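Local coordinates for protein Exo beta-1,2-glucooligosaccharide sophorohydrolase (non-reducing end) (Parabacteroides distasonis ATCC 8503, PDB 5Z06) that hydrolyses linear beta-1,2-glucan and beta-1,2-glucooligosaccharides of four or more units in exo fashion, releasing sophorose from the non-reducing end, at residues A[618-621]-A[626-629]; A[283-288]-A[677-682]; A[535-540]-A[620-625]. All coordinates share one frame; numbering follows the deposited sequence.

Interaction 1: residues A[618-621]-A[626-629]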
ATOM      1  N   ALA A 618       6.053  11.932  -4.425  1.00 27.84           N
ATOM      2  CA  ALA A 618       7.272  12.054  -3.636  1.00 27.41           C
ATOM      3  C   ALA A 618       8.423  12.642  -4.458  1.00 26.59           C
ATOM      4  O   ALA A 618       9.516  12.846  -3.942  1.00 25.47           O
ATOM      5  CB  ALA A 618       7.657  10.711  -3.038  1.00 27.76           C
ATOM      6  N   SER A 619       8.183  12.877  -5.749  1.00 26.49           N
ATOM      7  CA  SER A 619       9.124  13.576  -6.593  1.00 25.13           C
ATOM      8  C   SER A 619       8.974  15.081  -6.530  1.00 24.12           C
ATOM      9  O   SER A 619       9.727  15.780  -7.188  1.00 22.76           O
ATOM     10  CB  SER A 619       9.018  13.082  -8.037  1.00 24.85           C
ATOM     11  OG  SER A 619       9.409  11.727  -8.098  1.00 24.13           O
ATOM     12  N   PHE A 620       8.019  15.581  -5.748  1.00 24.92           N
ATOM     13  CA  PHE A 620       7.790  17.016  -5.621  1.00 26.70           C
ATOM     14  C   PHE A 620       9.014  17.942  -5.648  1.00 26.87           C
ATOM     15  O   PHE A 620       9.049  18.875  -6.457  1.00 27.60           O
ATOM     16  CB  PHE A 620       6.935  17.344  -4.388  1.00 28.40           C
ATOM     17  CG  PHE A 620       5.604  17.862  -4.748  1.00 28.94           C
ATOM     18  CD1 PHE A 620       5.467  19.178  -5.130  1.00 31.10           C
ATOM     19  CD2 PHE A 620       4.506  17.011  -4.826  1.00 29.96           C
ATOM     20  CE1 PHE A 620       4.246  19.671  -5.540  1.00 31.31           C
ATOM     21  CE2 PHE A 620       3.279  17.490  -5.226  1.00 30.63           C
ATOM     22  CZ  PHE A 620       3.153  18.817  -5.584  1.00 32.73           C
ATOM     23  N   PRO A 621      10.028  17.685  -4.809  1.00 26.52           N
ATOM     24  CA  PRO A 621      11.155  18.647  -4.761  1.00 27.95           C
ATOM     25  C   PRO A 621      11.922  18.748  -6.053  1.00 27.75           C
ATOM     26  O   PRO A 621      12.550  19.751  -6.293  1.00 30.57           O
ATOM     27  CB  PRO A 621      12.069  18.091  -3.678  1.00 27.71           C
ATOM     28  CG  PRO A 621      11.308  17.040  -2.995  1.00 28.11           C
ATOM     29  CD  PRO A 621      10.221  16.563  -3.893  1.00 27.45           C
ATOM     30  N   ALA A 626       5.252  19.208 -12.322  1.00 27.35           N
ATOM     31  CA  ALA A 626       4.838  17.900 -12.804  1.00 27.39           C
ATOM     32  C   ALA A 626       4.162  17.096 -11.672  1.00 26.70           C
ATOM     33  O   ALA A 626       3.128  16.422 -11.879  1.00 23.68           O
ATOM     34  CB  ALA A 626       6.039  17.134 -13.384  1.00 26.86           C
ATOM     35  N   SER A 627       4.725  17.193 -10.476  1.00 25.63           N
ATOM     36  CA  SER A 627       4.164  16.477  -9.349  1.00 26.91           C
ATOM     37  C   SER A 627       2.849  17.108  -8.923  1.00 26.10           C
ATOM     38  O   SER A 627       1.926  16.408  -8.535  1.00 27.17           O
ATOM     39  CB  SER A 627       5.140  16.417  -8.177  1.00 28.08           C
ATOM     40  OG  SER A 627       6.315  15.692  -8.505  1.00 28.53           O
ATOM     41  N   MET A 628       2.755  18.418  -9.002  1.00 27.36           N
ATOM     42  CA  MET A 628       1.512  19.093  -8.665  1.00 27.83           C
ATOM     43  C   MET A 628       0.423  18.728  -9.677  1.00 27.85           C
ATOM     44  O   MET A 628      -0.720  18.543  -9.304  1.00 25.42           O
ATOM     45  CB  MET A 628       1.702  20.603  -8.612  1.00 28.10           C
ATOM     46  CG  MET A 628       0.534  21.334  -7.990  1.00 27.99           C
ATOM     47  SD  MET A 628       0.370  20.918  -6.252  1.00 31.33           S
ATOM     48  CE  MET A 628      -1.326  20.354  -6.198  1.00 33.00           C
ATOM     49  N   LYS A 629       0.794  18.594 -10.942  1.00 28.51           N
ATOM     50  CA  LYS A 629      -0.168  18.159 -11.963  1.00 29.04           C
ATOM     51  C   LYS A 629      -0.706  16.781 -11.655  1.00 26.78           C
ATOM     52  O   LYS A 629      -1.913  16.566 -11.706  1.00 27.52           O
ATOM     53  CB  LYS A 629       0.445  18.177 -13.353  1.00 30.32           C
ATOM     54  CG  LYS A 629       0.657  19.568 -13.921  1.00 31.36           C
ATOM     55  CD  LYS A 629       1.190  19.448 -15.342  1.00 33.62           C
ATOM     56  CE  LYS A 629       1.892  20.709 -15.813  1.00 35.02           C
ATOM     57  NZ  LYS A 629       0.934  21.730 -16.203  1.00 33.56           N
TER

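Interaction 2: residues A[283-288]-A[677-682]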
ATOM      1  N   THR A 283      -7.015  25.487  -3.092  1.00 28.35           N
ATOM      2  CA  THR A 283      -5.805  25.898  -3.757  1.00 27.87           C
ATOM      3  C   THR A 283      -4.832  24.706  -3.751  1.00 26.24           C
ATOM      4  O   THR A 283      -5.029  23.705  -3.043  1.00 24.49           O
ATOM      5  CB  THR A 283      -5.104  27.027  -2.970  1.00 27.09           C
ATOM      6  OG1 THR A 283      -4.751  26.496  -1.683  1.00 25.65           O
ATOM      7  CG2 THR A 283      -5.997  28.325  -2.848  1.00 25.23           C
ATOM      8  N   ASP A 284      -3.759  24.858  -4.504  1.00 27.17           N
ATOM      9  CA  ASP A 284      -2.682  23.878  -4.483  1.00 29.21           C
ATOM     10  C   ASP A 284      -2.095  23.718  -3.093  1.00 29.92           C
ATOM     11  O   ASP A 284      -1.753  22.604  -2.704  1.00 30.31           O
ATOM     12  CB  ASP A 284      -1.578  24.274  -5.433  1.00 30.09           C
ATOM     13  CG  ASP A 284      -1.980  24.150  -6.885  1.00 31.64           C
ATOM     14  OD1 ASP A 284      -2.989  23.463  -7.192  1.00 29.54           O
ATOM     15  OD2 ASP A 284      -1.257  24.755  -7.720  1.00 30.80           O
ATOM     16  N   GLU A 285      -1.977  24.824  -2.354  1.00 31.55           N
ATOM     17  CA  GLU A 285      -1.450  24.791  -0.990  1.00 32.35           C
ATOM     18  C   GLU A 285      -2.307  23.894  -0.121  1.00 29.55           C
ATOM     19  O   GLU A 285      -1.792  23.036   0.580  1.00 28.93           O
ATOM     20  CB  GLU A 285      -1.372  26.198  -0.371  1.00 35.39           C
ATOM     21  CG  GLU A 285      -0.252  27.060  -0.949  1.00 39.81           C
ATOM     22  CD  GLU A 285       1.119  26.567  -0.554  1.00 43.94           C
ATOM     23  OE1 GLU A 285       1.426  26.571   0.658  1.00 50.21           O
ATOM     24  OE2 GLU A 285       1.892  26.164  -1.458  1.00 53.59           O
ATOM     25  N   GLN A 286      -3.616  24.098  -0.187  1.00 27.98           N
ATOM     26  CA  GLN A 286      -4.565  23.258   0.536  1.00 26.80           C
ATOM     27  C   GLN A 286      -4.476  21.818   0.096  1.00 24.48           C
ATOM     28  O   GLN A 286      -4.551  20.893   0.933  1.00 24.53           O
ATOM     29  CB  GLN A 286      -5.993  23.807   0.387  1.00 27.82           C
ATOM     30  CG  GLN A 286      -6.210  25.099   1.176  1.00 28.03           C
ATOM     31  CD  GLN A 286      -7.548  25.765   0.882  1.00 28.07           C
ATOM     32  OE1 GLN A 286      -7.842  26.092  -0.262  1.00 26.50           O
ATOM     33  NE2 GLN A 286      -8.358  25.978   1.923  1.00 27.23           N
ATOM     34  N   LEU A 287      -4.321  21.603  -1.208  1.00 23.61           N
ATOM     35  CA  LEU A 287      -4.133  20.241  -1.706  1.00 23.19           C
ATOM     36  C   LEU A 287      -2.877  19.577  -1.144  1.00 23.00           C
ATOM     37  O   LEU A 287      -2.925  18.441  -0.728  1.00 23.84           O
ATOM     38  CB  LEU A 287      -4.109  20.204  -3.213  1.00 22.78           C
ATOM     39  CG  LEU A 287      -5.448  20.459  -3.900  1.00 22.51           C
ATOM     40  CD1 LEU A 287      -5.165  20.594  -5.396  1.00 22.23           C
ATOM     41  CD2 LEU A 287      -6.471  19.373  -3.613  1.00 22.15           C
ATOM     42  N   LEU A 288      -1.769  20.307  -1.119  1.00 23.72           N
ATOM     43  CA  LEU A 288      -0.556  19.811  -0.498  1.00 24.51           C
ATOM     44  C   LEU A 288      -0.779  19.438   0.946  1.00 25.18           C
ATOM     45  O   LEU A 288      -0.366  18.368   1.350  1.00 25.67           O
ATOM     46  CB  LEU A 288       0.576  20.835  -0.605  1.00 24.53           C
ATOM     47  CG  LEU A 288       1.072  21.073  -2.028  1.00 25.66           C
ATOM     48  CD1 LEU A 288       2.014  22.267  -2.058  1.00 25.57           C
ATOM     49  CD2 LEU A 288       1.704  19.812  -2.614  1.00 26.51           C
ATOM     50  N   ASN A 677       9.761  18.676   1.938  1.00 24.96           N
ATOM     51  CA  ASN A 677      11.073  19.147   1.535  1.00 24.85           C
ATOM     52  C   ASN A 677      10.950  20.156   0.425  1.00 25.81           C
ATOM     53  O   ASN A 677      11.702  21.117   0.393  1.00 26.57           O
ATOM     54  CB  ASN A 677      11.990  17.991   1.116  1.00 25.13           C
ATOM     55  CG  ASN A 677      12.580  17.260   2.303  1.00 24.80           C
ATOM     56  OD1 ASN A 677      12.787  17.839   3.372  1.00 24.57           O
ATOM     57  ND2 ASN A 677      12.880  15.991   2.114  1.00 24.44           N
ATOM     58  N   TYR A 678       9.999  19.951  -0.472  1.00 25.67           N
ATOM     59  CA  TYR A 678       9.716  20.948  -1.499  1.00 27.93           C
ATOM     60  C   TYR A 678       9.222  22.244  -0.880  1.00 27.28           C
ATOM     61  O   TYR A 678       9.573  23.310  -1.341  1.00 29.30           O
ATOM     62  CB  TYR A 678       8.687  20.432  -2.533  1.00 28.96           C
ATOM     63  CG  TYR A 678       8.011  21.525  -3.310  1.00 29.66           C
ATOM     64  CD1 TYR A 678       8.694  22.246  -4.280  1.00 30.51           C
ATOM     65  CD2 TYR A 678       6.699  21.843  -3.061  1.00 32.53           C
ATOM     66  CE1 TYR A 678       8.075  23.252  -4.985  1.00 31.06           C
ATOM     67  CE2 TYR A 678       6.064  22.848  -3.751  1.00 34.21           C
ATOM     68  CZ  TYR A 678       6.746  23.542  -4.719  1.00 34.52           C
ATOM     69  OH  TYR A 678       6.060  24.526  -5.399  1.00 36.89           O
ATOM     70  N   ARG A 679       8.414  22.153   0.159  1.00 27.86           N
ATOM     71  CA  ARG A 679       7.752  23.339   0.699  1.00 27.41           C
ATOM     72  C   ARG A 679       8.664  24.163   1.561  1.00 28.10           C
ATOM     73  O   ARG A 679       8.668  25.384   1.462  1.00 28.70           O
ATOM     74  CB  ARG A 679       6.515  22.941   1.472  1.00 27.01           C
ATOM     75  CG  ARG A 679       5.397  22.398   0.605  1.00 26.48           C
ATOM     76  CD  ARG A 679       4.222  22.017   1.461  1.00 27.82           C
ATOM     77  NE  ARG A 679       3.260  23.107   1.577  1.00 30.71           N
ATOM     78  CZ  ARG A 679       2.067  23.016   2.159  1.00 29.94           C
ATOM     79  NH1 ARG A 679       1.686  21.890   2.746  1.00 31.36           N
ATOM     80  NH2 ARG A 679       1.254  24.067   2.159  1.00 29.86           N
ATOM     81  N   THR A 680       9.406  23.487   2.433  1.00 29.81           N
ATOM     82  CA  THR A 680      10.218  24.140   3.450  1.00 28.78           C
ATOM     83  C   THR A 680      11.636  23.615   3.588  1.00 27.85           C
ATOM     84  O   THR A 680      12.390  24.163   4.370  1.00 27.29           O
ATOM     85  CB  THR A 680       9.556  23.963   4.821  1.00 29.81           C
ATOM     86  OG1 THR A 680       9.415  22.560   5.095  1.00 28.08           O
ATOM     87  CG2 THR A 680       8.174  24.690   4.870  1.00 30.38           C
ATOM     88  N   ASN A 681      12.005  22.566   2.856  1.00 28.07           N
ATOM     89  CA  ASN A 681      13.269  21.861   3.094  1.00 30.65           C
ATOM     90  C   ASN A 681      13.388  21.263   4.512  1.00 30.45           C
ATOM     91  O   ASN A 681      14.504  20.978   4.951  1.00 31.05           O
ATOM     92  CB  ASN A 681      14.500  22.773   2.855  1.00 29.96           C
ATOM     93  CG  ASN A 681      14.641  23.235   1.412  1.00 31.31           C
ATOM     94  OD1 ASN A 681      14.228  22.563   0.468  1.00 31.66           O
ATOM     95  ND2 ASN A 681      15.268  24.371   1.245  1.00 31.11           N
ATOM     96  N   LEU A 682      12.267  21.037   5.197  1.00 29.13           N
ATOM     97  CA  LEU A 682      12.293  20.738   6.631  1.00 30.32           C
ATOM     98  C   LEU A 682      13.147  19.518   6.986  1.00 30.40           C
ATOM     99  O   LEU A 682      14.082  19.619   7.778  1.00 27.90           O
ATOM    100  CB  LEU A 682      10.889  20.507   7.157  1.00 30.71           C
ATOM    101  CG  LEU A 682      10.803  20.108   8.620  1.00 31.87           C
ATOM    102  CD1 LEU A 682      11.232  21.272   9.517  1.00 33.88           C
ATOM    103  CD2 LEU A 682       9.390  19.652   8.929  1.00 31.70           C
TER
HETATM  104  O   HOH W   1       4.056  25.573   0.493  1.00 32.32           O

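Interaction 3: residues A[535-540]-A[620-625]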
ATOM      1  N   PHE A 535      11.234   5.387  -7.080  1.00 25.07           N
ATOM      2  CA  PHE A 535      11.465   5.484  -5.633  1.00 26.98           C
ATOM      3  C   PHE A 535      12.943   5.550  -5.269  1.00 27.21           C
ATOM      4  O   PHE A 535      13.289   5.954  -4.158  1.00 26.96           O
ATOM      5  CB  PHE A 535      10.763   4.367  -4.862  1.00 27.33           C
ATOM      6  CG  PHE A 535      11.494   3.060  -4.853  1.00 27.94           C
ATOM      7  CD1 PHE A 535      12.441   2.794  -3.871  1.00 28.40           C
ATOM      8  CD2 PHE A 535      11.215   2.073  -5.784  1.00 28.56           C
ATOM      9  CE1 PHE A 535      13.106   1.578  -3.815  1.00 28.77           C
ATOM     10  CE2 PHE A 535      11.886   0.852  -5.749  1.00 29.23           C
ATOM     11  CZ  PHE A 535      12.824   0.600  -4.758  1.00 29.36           C
ATOM     12  N   PHE A 536      13.804   5.164  -6.208  1.00 26.73           N
ATOM     13  CA  PHE A 536      15.235   5.360  -6.070  1.00 27.83           C
ATOM     14  C   PHE A 536      15.635   6.809  -5.755  1.00 27.95           C
ATOM     15  O   PHE A 536      16.581   7.027  -4.985  1.00 27.48           O
ATOM     16  CB  PHE A 536      15.954   4.865  -7.328  1.00 28.73           C
ATOM     17  CG  PHE A 536      16.019   3.365  -7.469  1.00 27.14           C
ATOM     18  CD1 PHE A 536      15.302   2.487  -6.645  1.00 27.29           C
ATOM     19  CD2 PHE A 536      16.799   2.829  -8.470  1.00 28.22           C
ATOM     20  CE1 PHE A 536      15.401   1.125  -6.821  1.00 27.18           C
ATOM     21  CE2 PHE A 536      16.904   1.465  -8.641  1.00 27.63           C
ATOM     22  CZ  PHE A 536      16.207   0.611  -7.805  1.00 26.34           C
ATOM     23  N   ILE A 537      14.929   7.785  -6.322  1.00 25.86           N
ATOM     24  CA  ILE A 537      15.204   9.187  -6.005  1.00 27.21           C
ATOM     25  C   ILE A 537      14.461   9.740  -4.772  1.00 27.07           C
ATOM     26  O   ILE A 537      14.518  10.928  -4.482  1.00 28.10           O
ATOM     27  CB  ILE A 537      15.006  10.106  -7.230  1.00 26.83           C
ATOM     28  CG1 ILE A 537      13.529  10.191  -7.650  1.00 26.21           C
ATOM     29  CG2 ILE A 537      15.870   9.610  -8.369  1.00 25.87           C
ATOM     30  CD1 ILE A 537      13.224  11.395  -8.481  1.00 26.71           C
ATOM     31  N   HIS A 538      13.783   8.866  -4.043  1.00 28.22           N
ATOM     32  CA  HIS A 538      12.994   9.251  -2.897  1.00 27.30           C
ATOM     33  C   HIS A 538      13.675   8.811  -1.617  1.00 27.80           C
ATOM     34  O   HIS A 538      14.115   9.653  -0.844  1.00 25.15           O
ATOM     35  CB  HIS A 538      11.591   8.639  -2.974  1.00 27.17           C
ATOM     36  CG  HIS A 538      10.817   9.095  -4.162  1.00 26.56           C
ATOM     37  ND1 HIS A 538       9.768   8.370  -4.687  1.00 26.43           N
ATOM     38  CD2 HIS A 538      10.952  10.195  -4.943  1.00 26.71           C
ATOM     39  CE1 HIS A 538       9.315   8.985  -5.767  1.00 27.33           C
ATOM     40  NE2 HIS A 538      10.003  10.104  -5.933  1.00 28.70           N
ATOM     41  N   TYR A 539      13.801   7.496  -1.434  1.00 27.36           N
ATOM     42  CA  TYR A 539      14.067   6.927  -0.114  1.00 27.23           C
ATOM     43  C   TYR A 539      15.359   7.416   0.508  1.00 26.16           C
ATOM     44  O   TYR A 539      15.365   7.795   1.665  1.00 28.37           O
ATOM     45  CB  TYR A 539      14.102   5.418  -0.169  1.00 25.77           C
ATOM     46  CG  TYR A 539      12.810   4.725  -0.529  1.00 26.43           C
ATOM     47  CD1 TYR A 539      11.617   5.405  -0.685  1.00 26.70           C
ATOM     48  CD2 TYR A 539      12.790   3.344  -0.639  1.00 27.53           C
ATOM     49  CE1 TYR A 539      10.454   4.727  -0.989  1.00 27.54           C
ATOM     50  CE2 TYR A 539      11.632   2.658  -0.927  1.00 27.97           C
ATOM     51  CZ  TYR A 539      10.469   3.352  -1.122  1.00 27.63           C
ATOM     52  OH  TYR A 539       9.324   2.649  -1.413  1.00 27.86           O
ATOM     53  N   SER A 540      16.437   7.419  -0.268  1.00 26.14           N
ATOM     54  CA  SER A 540      17.733   7.905   0.223  1.00 26.18           C
ATOM     55  C   SER A 540      17.828   9.423   0.285  1.00 25.41           C
ATOM     56  O   SER A 540      18.883   9.955   0.666  1.00 24.21           O
ATOM     57  CB  SER A 540      18.901   7.366  -0.631  1.00 24.91           C
ATOM     58  OG  SER A 540      19.188   6.035  -0.289  1.00 24.57           O
ATOM     59  N   PHE A 620       8.019  15.581  -5.748  1.00 24.92           N
ATOM     60  CA  PHE A 620       7.790  17.016  -5.621  1.00 26.70           C
ATOM     61  C   PHE A 620       9.014  17.942  -5.648  1.00 26.87           C
ATOM     62  O   PHE A 620       9.049  18.875  -6.457  1.00 27.60           O
ATOM     63  CB  PHE A 620       6.935  17.344  -4.388  1.00 28.40           C
ATOM     64  CG  PHE A 620       5.604  17.862  -4.748  1.00 28.94           C
ATOM     65  CD1 PHE A 620       5.467  19.178  -5.130  1.00 31.10           C
ATOM     66  CD2 PHE A 620       4.506  17.011  -4.826  1.00 29.96           C
ATOM     67  CE1 PHE A 620       4.246  19.671  -5.540  1.00 31.31           C
ATOM     68  CE2 PHE A 620       3.279  17.490  -5.226  1.00 30.63           C
ATOM     69  CZ  PHE A 620       3.153  18.817  -5.584  1.00 32.73           C
ATOM     70  N   PRO A 621      10.028  17.685  -4.809  1.00 26.52           N
ATOM     71  CA  PRO A 621      11.155  18.647  -4.761  1.00 27.95           C
ATOM     72  C   PRO A 621      11.922  18.748  -6.053  1.00 27.75           C
ATOM     73  O   PRO A 621      12.550  19.751  -6.293  1.00 30.57           O
ATOM     74  CB  PRO A 621      12.069  18.091  -3.678  1.00 27.71           C
ATOM     75  CG  PRO A 621      11.308  17.040  -2.995  1.00 28.11           C
ATOM     76  CD  PRO A 621      10.221  16.563  -3.893  1.00 27.45           C
ATOM     77  N   TYR A 622      11.879  17.681  -6.847  1.00 27.12           N
ATOM     78  CA  TYR A 622      12.530  17.628  -8.120  1.00 27.01           C
ATOM     79  C   TYR A 622      11.725  18.254  -9.239  1.00 28.31           C
ATOM     80  O   TYR A 622      12.258  18.987 -10.049  1.00 30.57           O
ATOM     81  CB  TYR A 622      12.775  16.192  -8.492  1.00 24.76           C
ATOM     82  CG  TYR A 622      13.549  15.424  -7.476  1.00 25.14           C
ATOM     83  CD1 TYR A 622      14.898  15.696  -7.250  1.00 23.52           C
ATOM     84  CD2 TYR A 622      12.956  14.403  -6.749  1.00 23.24           C
ATOM     85  CE1 TYR A 622      15.616  14.981  -6.319  1.00 22.46           C
ATOM     86  CE2 TYR A 622      13.679  13.665  -5.845  1.00 23.02           C
ATOM     87  CZ  TYR A 622      15.014  13.957  -5.629  1.00 23.27           C
ATOM     88  OH  TYR A 622      15.766  13.210  -4.734  1.00 23.88           O
ATOM     89  N   THR A 623      10.437  17.936  -9.302  1.00 30.03           N
ATOM     90  CA  THR A 623       9.611  18.304 -10.446  1.00 28.99           C
ATOM     91  C   THR A 623       8.292  18.822  -9.891  1.00 28.47           C
ATOM     92  O   THR A 623       7.257  18.179 -10.036  1.00 28.11           O
ATOM     93  CB  THR A 623       9.388  17.078 -11.346  1.00 28.93           C
ATOM     94  OG1 THR A 623       8.842  16.000 -10.562  1.00 28.05           O
ATOM     95  CG2 THR A 623      10.693  16.631 -11.963  1.00 29.05           C
ATOM     96  N   PRO A 624       8.338  19.987  -9.227  1.00 28.12           N
ATOM     97  CA  PRO A 624       7.146  20.414  -8.490  1.00 28.22           C
ATOM     98  C   PRO A 624       5.906  20.586  -9.341  1.00 27.30           C
ATOM     99  O   PRO A 624       4.819  20.189  -8.931  1.00 27.65           O
ATOM    100  CB  PRO A 624       7.551  21.755  -7.854  1.00 28.60           C
ATOM    101  CG  PRO A 624       8.965  22.010  -8.215  1.00 28.68           C
ATOM    102  CD  PRO A 624       9.513  20.844  -8.977  1.00 27.81           C
ATOM    103  N   ASP A 625       6.072  21.175 -10.514  1.00 28.62           N
ATOM    104  CA  ASP A 625       4.946  21.437 -11.368  1.00 29.52           C
ATOM    105  C   ASP A 625       4.381  20.104 -11.867  1.00 27.55           C
ATOM    106  O   ASP A 625       3.191  19.883 -11.789  1.00 26.75           O
ATOM    107  CB  ASP A 625       5.357  22.355 -12.516  1.00 31.67           C
ATOM    108  CG  ASP A 625       4.201  22.691 -13.435  1.00 34.34           C
ATOM    109  OD1 ASP A 625       3.129  23.135 -12.950  1.00 34.64           O
ATOM    110  OD2 ASP A 625       4.385  22.508 -14.653  1.00 41.32           O
TER

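Interaction 1: residues A[618-621]-A[626-629]
F620 lays its phenyl ring on the first turns of helix 624-636, in a buried and largely apolar contact made where the chain leaves helix 614-617 and bends back into the next helix. Only a few residues separate the two segments, so this is a local turn of the helical catalytic region packed onto the helix that follows it. S627 comes up beneath the ring. Its CB sits over one face, 3.6 Å from the ring centroid and 18° off the normal, a CH-pi contact displaced toward the CD2 side, with F620 CD2 to S627 CB at 3.5 Å. M628 approaches the far end of the same ring. Its CG is anti to the backbone N (chi1 -168°) and the chain then bends at chi2, which brings the sulfur round to the ring edge instead of a face. SD lies 4.9 Å from the F620 centroid and close to the ring plane, a Met-aromatic contact whose shortest approach is 3.6 Å, from M628 SD to F620 CZ. The backbone adds to this crowding, for M628 N is also 3.5 Å from F620 CZ. Beyond the two segments the phenyl group meets L288 of helix 284-297, I675 of helix 665-680 and the ring of Y678. The hydroxyl of S627 turns from the ring toward the backbone of F620, yet OG and F620 N, 3.2 Å apart, are too badly angled to bond. Instead OG hydrogen-bonds to the carbonyl of T623, just ahead of the helix, and that of A616 in helix 614-617. S627 therefore divides its work: its methylene offers an apolar surface to the aromatic ring, while its one proton has two main-chain carbonyls within hydrogen-bonding reach, so the buried hydroxyl need not look to the ring.

Interaction 2: residues A[283-288]-A[677-682]
R679 reaches from helix 665-680 to the first turns of helix 284-297, where E285 and L288 receive it. From CB, CG turns to lie beside the backbone N, and CD passes L288 CD1 at 4.2 Å. The chain bends at chi3 (93°), swinging the guanidinium across the leucine. NE donates to a water at 2.8 Å, and this water in turn donates to E285 OE1. CZ and NH1 ride over the leucine, with L288 CB under one face of the guanidinium and 3.7 Å from NH1. At the tip, R679 NH2 gives a fairly straight salt-bridging hydrogen bond to E285 OE1 (2.9 Å, 159° at the hydrogen). OE1 lies in the guanidinium plane, but the donor comes from well above the carboxylate plane, the two planes being 70° apart. NH1 has acceptors further along the same helix, a salt bridge to D289 and a hydrogen bond to Q292, which probably help offset the like charge of R339 near NH2. A leucine in place of R679 would probably leave E285 and D289 without their cationic mate and the bridging water without its NE donor. T283 and Q286 close the helix start with a capping box, Q286 N bonding to T283 OG1 at 3.0 Å. Helix 284-297 lies beside helix 665-680, with L288 also touching I675 and the edge of the Y678 ring, and meets helix 624-636 as well, where D284 forms a salt bridge to R632 and L287 packs on L631.

Interaction 3: residues A[535-540]-A[620-625]
The Y622 ring has the carbonyl oxygen of I537 at its edge, near the ring plane beside the phenol, while I537 CD1 stands above that plane, just outside the CD2-CE2 rim. The contact is buried in the catalytic region, which in this six-hairpin clan has an (alpha/alpha)6-barrel fold, and it ties the loop ahead of helix 556-573 to the turn leading into helix 624-636. Within 535-540, F536 CD1 lies over one face of F535, and F535 CD1 in turn over one face of Y539. F535 O accepts from both H538 N and Y539 N. I537 holds CG1 between its backbone N and carbonyl carbon (chi1 68°), and from there CD1 reaches the tyrosine rim, 3.5 Å from both Y622 CD2 and CE2, as the two side chains pass in opposite directions. N560 ND2, from helix 556-573, gives the buried phenol oxygen a second hydrogen bond. The phenol's own proton goes to the loop: Y622 OH donates to I537 O over 2.6 Å, in the carbonyl plane, with a C=O...donor angle of 148°.

Interactions 1 and 3 are buried and share F620 and P621, with the entry to helix 624-636 serving both; interaction 2 is only partly buried and lies nearer the surface. Chemistry follows place: interaction 1 rests on ring packing, interaction 3 couples one short phenol-to-carbonyl bond with apolar contact, and interaction 2 relies on a salt bridge and a bridging water, with the guanidinium laid over a leucine. They meet physically. L288 and Y678, from the two helices of interaction 2, pack on F620, with L288 CD2 3.5 Å from F620 CZ. Elsewhere, besides its bond to the carbonyl of G615, S619 OG in interaction 1 probably hydrogen-bonds H538 NE2 of 535-540 at 2.8 Å.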